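Local coordinates for magnetosome protein MamA (Magnetospirillum gryphiswaldense, PDB 3AS8) that is a magnetosome-associated tetratricopeptide-repeat protein that probably recognises copies of itself, which promotes assembly of a protein complex, at residues Arg7-Tyr10 and Tyr11-Gly15. Sequence-based numbering, arbitrary orientation.
Sequences RQVY and YRDKG
Tyr10 and Tyr11, neighbours along one helix, meet in a T-shaped (edge-to-face) stack: the rim of the Tyr10 ring is directed at the face of Tyr11, with the planes 89° apart and the centroids separated by 5.1 Å. Tyr10 CD2 sits over the middle of the Tyr11 ring, 3.9 Å from Tyr11 CE1. Different first torsions bring the rings together: Tyr10 CG stands trans to the backbone nitrogen (chi1 178°), whereas Tyr11 swings CG back beside the nitrogen (chi1 -72°), toward the preceding turn. There the edge of Tyr11 meets Arg7, whose CG lies in the ring plane, 3.4 Å from Tyr11 CE2. Arginine suits this place because its methylene stem can pack against an aromatic rim while the bend further along turns the guanidinium back beside the ring, obliquely, where its nitrogens form a salt bridge to Asp4 and a hydrogen bond to the carbonyl of Gln33. One turn later in the chain, Lys14 lies alongside the Tyr10 side chain, pointing the same way, Lys14 CE coming 3.7 Å from Tyr10 OH. Beneath the side chains the i to i+4 bonds of the helix hold the spacing, among them Tyr11 N to Arg7 O at 3.2 Å and Lys14 N to Tyr10 O at 3.1 Å. On another side of the helix, Arg12 stretches out to a salt bridge with Asp41 and touches helix 42-54, while the Tyr11 side chain also touches Gln33. Packing between side chains four residues apart, here joined by a stacked pair of adjacent tyrosines, is characteristic of an alpha-helix; this one, helix 5-20, is the first of a tetratricopeptide-repeat fold, in which antiparallel helix pairs stack into a superhelix.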
ATOM      1  N   ARG A   7      21.131  -1.777  26.583  1.00 39.80           N
ATOM      2  CA  ARG A   7      19.715  -1.426  26.750  1.00 39.09           C
ATOM      3  C   ARG A   7      19.042  -1.176  25.385  1.00 36.78           C
ATOM      4  O   ARG A   7      17.928  -1.661  25.130  1.00 37.96           O
ATOM      5  CB  ARG A   7      19.556  -0.191  27.628  1.00 40.69           C
ATOM      6  CG  ARG A   7      18.108   0.201  27.934  1.00 39.29           C
ATOM      7  CD  ARG A   7      18.042   1.667  28.418  1.00 44.64           C
ATOM      8  NE  ARG A   7      18.326   2.571  27.318  1.00 42.08           N
ATOM      9  CZ  ARG A   7      17.402   2.992  26.461  1.00 44.22           C
ATOM     10  NH1 ARG A   7      16.139   2.676  26.630  1.00 43.49           N
ATOM     11  NH2 ARG A   7      17.758   3.747  25.451  1.00 47.42           N
ATOM     12  N   GLN A   8      19.695  -0.414  24.542  1.00 37.70           N
ATOM     13  CA  GLN A   8      19.171  -0.118  23.196  1.00 39.70           C
ATOM     14  C   GLN A   8      18.872  -1.457  22.484  1.00 39.55           C
ATOM     15  O   GLN A   8      17.792  -1.662  21.950  1.00 39.10           O
ATOM     16  CB  GLN A   8      20.171   0.700  22.408  1.00 43.27           C
ATOM     17  CG  GLN A   8      20.054   2.245  22.569  1.00 49.75           C
ATOM     18  CD  GLN A   8      21.252   3.033  22.024  1.00 56.01           C
ATOM     19  OE1 GLN A   8      21.151   4.229  21.789  1.00 63.52           O
ATOM     20  NE2 GLN A   8      22.392   2.374  21.847  1.00 60.61           N
ATOM     21  N   VAL A   9      19.824  -2.390  22.534  1.00 24.33           N
ATOM     22  CA  VAL A   9      19.762  -3.599  21.690  1.00 25.58           C
ATOM     23  C   VAL A   9      18.704  -4.507  22.244  1.00 23.86           C
ATOM     24  O   VAL A   9      18.007  -5.204  21.487  1.00 24.89           O
ATOM     25  CB  VAL A   9      21.150  -4.275  21.491  1.00 26.86           C
ATOM     26  CG1 VAL A   9      21.060  -5.426  20.448  1.00 30.09           C
ATOM     27  CG2 VAL A   9      22.143  -3.277  21.024  1.00 33.81           C
ATOM     28  N   TYR A  10      18.501  -4.463  23.550  1.00 21.21           N
ATOM     29  CA  TYR A  10      17.412  -5.201  24.150  1.00 20.26           C
ATOM     30  C   TYR A  10      16.015  -4.779  23.573  1.00 18.34           C
ATOM     31  O   TYR A  10      15.181  -5.624  23.222  1.00 19.16           O
ATOM     32  CB  TYR A  10      17.435  -5.070  25.700  1.00 20.10           C
ATOM     33  CG  TYR A  10      16.294  -5.774  26.422  1.00 18.62           C
ATOM     34  CD1 TYR A  10      16.352  -7.141  26.707  1.00 24.79           C
ATOM     35  CD2 TYR A  10      15.191  -5.079  26.874  1.00 20.67           C
ATOM     36  CE1 TYR A  10      15.336  -7.765  27.356  1.00 28.63           C
ATOM     37  CE2 TYR A  10      14.194  -5.683  27.532  1.00 21.72           C
ATOM     38  CZ  TYR A  10      14.251  -7.026  27.770  1.00 26.47           C
ATOM     39  OH  TYR A  10      13.233  -7.639  28.439  1.00 33.81           O
ATOM     40  N   TYR A  11      15.760  -3.480  23.538  1.00 19.35           N
ATOM     41  CA  TYR A  11      14.407  -2.953  23.176  1.00 19.94           C
ATOM     42  C   TYR A  11      14.263  -3.055  21.650  1.00 21.06           C
ATOM     43  O   TYR A  11      13.216  -3.383  21.160  1.00 20.71           O
ATOM     44  CB  TYR A  11      14.199  -1.493  23.699  1.00 20.23           C
ATOM     45  CG  TYR A  11      14.028  -1.484  25.221  1.00 21.25           C
ATOM     46  CD1 TYR A  11      12.907  -2.019  25.818  1.00 23.81           C
ATOM     47  CD2 TYR A  11      15.058  -1.022  26.057  1.00 22.07           C
ATOM     48  CE1 TYR A  11      12.753  -2.045  27.243  1.00 25.64           C
ATOM     49  CE2 TYR A  11      14.957  -1.103  27.416  1.00 22.15           C
ATOM     50  CZ  TYR A  11      13.789  -1.599  28.026  1.00 27.33           C
ATOM     51  OH  TYR A  11      13.708  -1.645  29.434  1.00 31.81           O
ATOM     52  N   ARG A  12      15.378  -2.888  20.926  1.00 20.84           N
ATOM     53  CA  ARG A  12      15.370  -3.008  19.451  1.00 22.65           C
ATOM     54  C   ARG A  12      15.003  -4.379  19.024  1.00 22.00           C
ATOM     55  O   ARG A  12      14.086  -4.545  18.264  1.00 22.04           O
ATOM     56  CB  ARG A  12      16.705  -2.608  18.871  1.00 22.72           C
ATOM     57  CG  ARG A  12      16.795  -2.680  17.332  1.00 27.70           C
ATOM     58  CD  ARG A  12      18.270  -2.353  16.885  1.00 29.27           C
ATOM     59  NE  ARG A  12      18.283  -1.988  15.479  1.00 33.55           N
ATOM     60  CZ  ARG A  12      18.152  -2.865  14.483  1.00 38.11           C
ATOM     61  NH1 ARG A  12      18.031  -4.178  14.737  1.00 38.17           N
ATOM     62  NH2 ARG A  12      18.165  -2.438  13.227  1.00 38.57           N
ATOM     63  N   ASP A  13      15.717  -5.374  19.519  1.00 22.87           N
ATOM     64  CA  ASP A  13      15.494  -6.737  19.134  1.00 23.71           C
ATOM     65  C   ASP A  13      14.092  -7.187  19.527  1.00 22.51           C
ATOM     66  O   ASP A  13      13.398  -7.847  18.725  1.00 21.27           O
ATOM     67  CB  ASP A  13      16.463  -7.734  19.854  1.00 24.68           C
ATOM     68  CG  ASP A  13      17.938  -7.642  19.367  1.00 31.75           C
ATOM     69  OD1 ASP A  13      18.230  -6.848  18.423  1.00 37.69           O
ATOM     70  OD2 ASP A  13      18.796  -8.385  19.992  1.00 42.93           O
ATOM     71  N   LYS A  14      13.704  -6.915  20.786  1.00 21.57           N
ATOM     72  CA  LYS A  14      12.403  -7.325  21.263  1.00 22.65           C
ATOM     73  C   LYS A  14      11.252  -6.601  20.449  1.00 22.03           C
ATOM     74  O   LYS A  14      10.200  -7.218  20.109  1.00 22.01           O
ATOM     75  CB  LYS A  14      12.283  -7.103  22.775  1.00 23.77           C
ATOM     76  CG  LYS A  14      11.401  -8.078  23.504  1.00 28.22           C
ATOM     77  CD  LYS A  14      11.591  -7.963  25.039  1.00 31.33           C
ATOM     78  CE  LYS A  14      11.118  -9.198  25.817  1.00 39.75           C
ATOM     79  NZ  LYS A  14       9.927  -9.946  25.260  1.00 40.94           N
ATOM     80  N   GLY A  15      11.439  -5.309  20.186  1.00 20.51           N
ATOM     81  CA  GLY A  15      10.424  -4.517  19.496  1.00 20.61           C
ATOM     82  C   GLY A  15      10.162  -4.944  18.059  1.00 19.85           C
ATOM     83  O   GLY A  15       9.019  -5.120  17.602  1.00 19.71           O
TER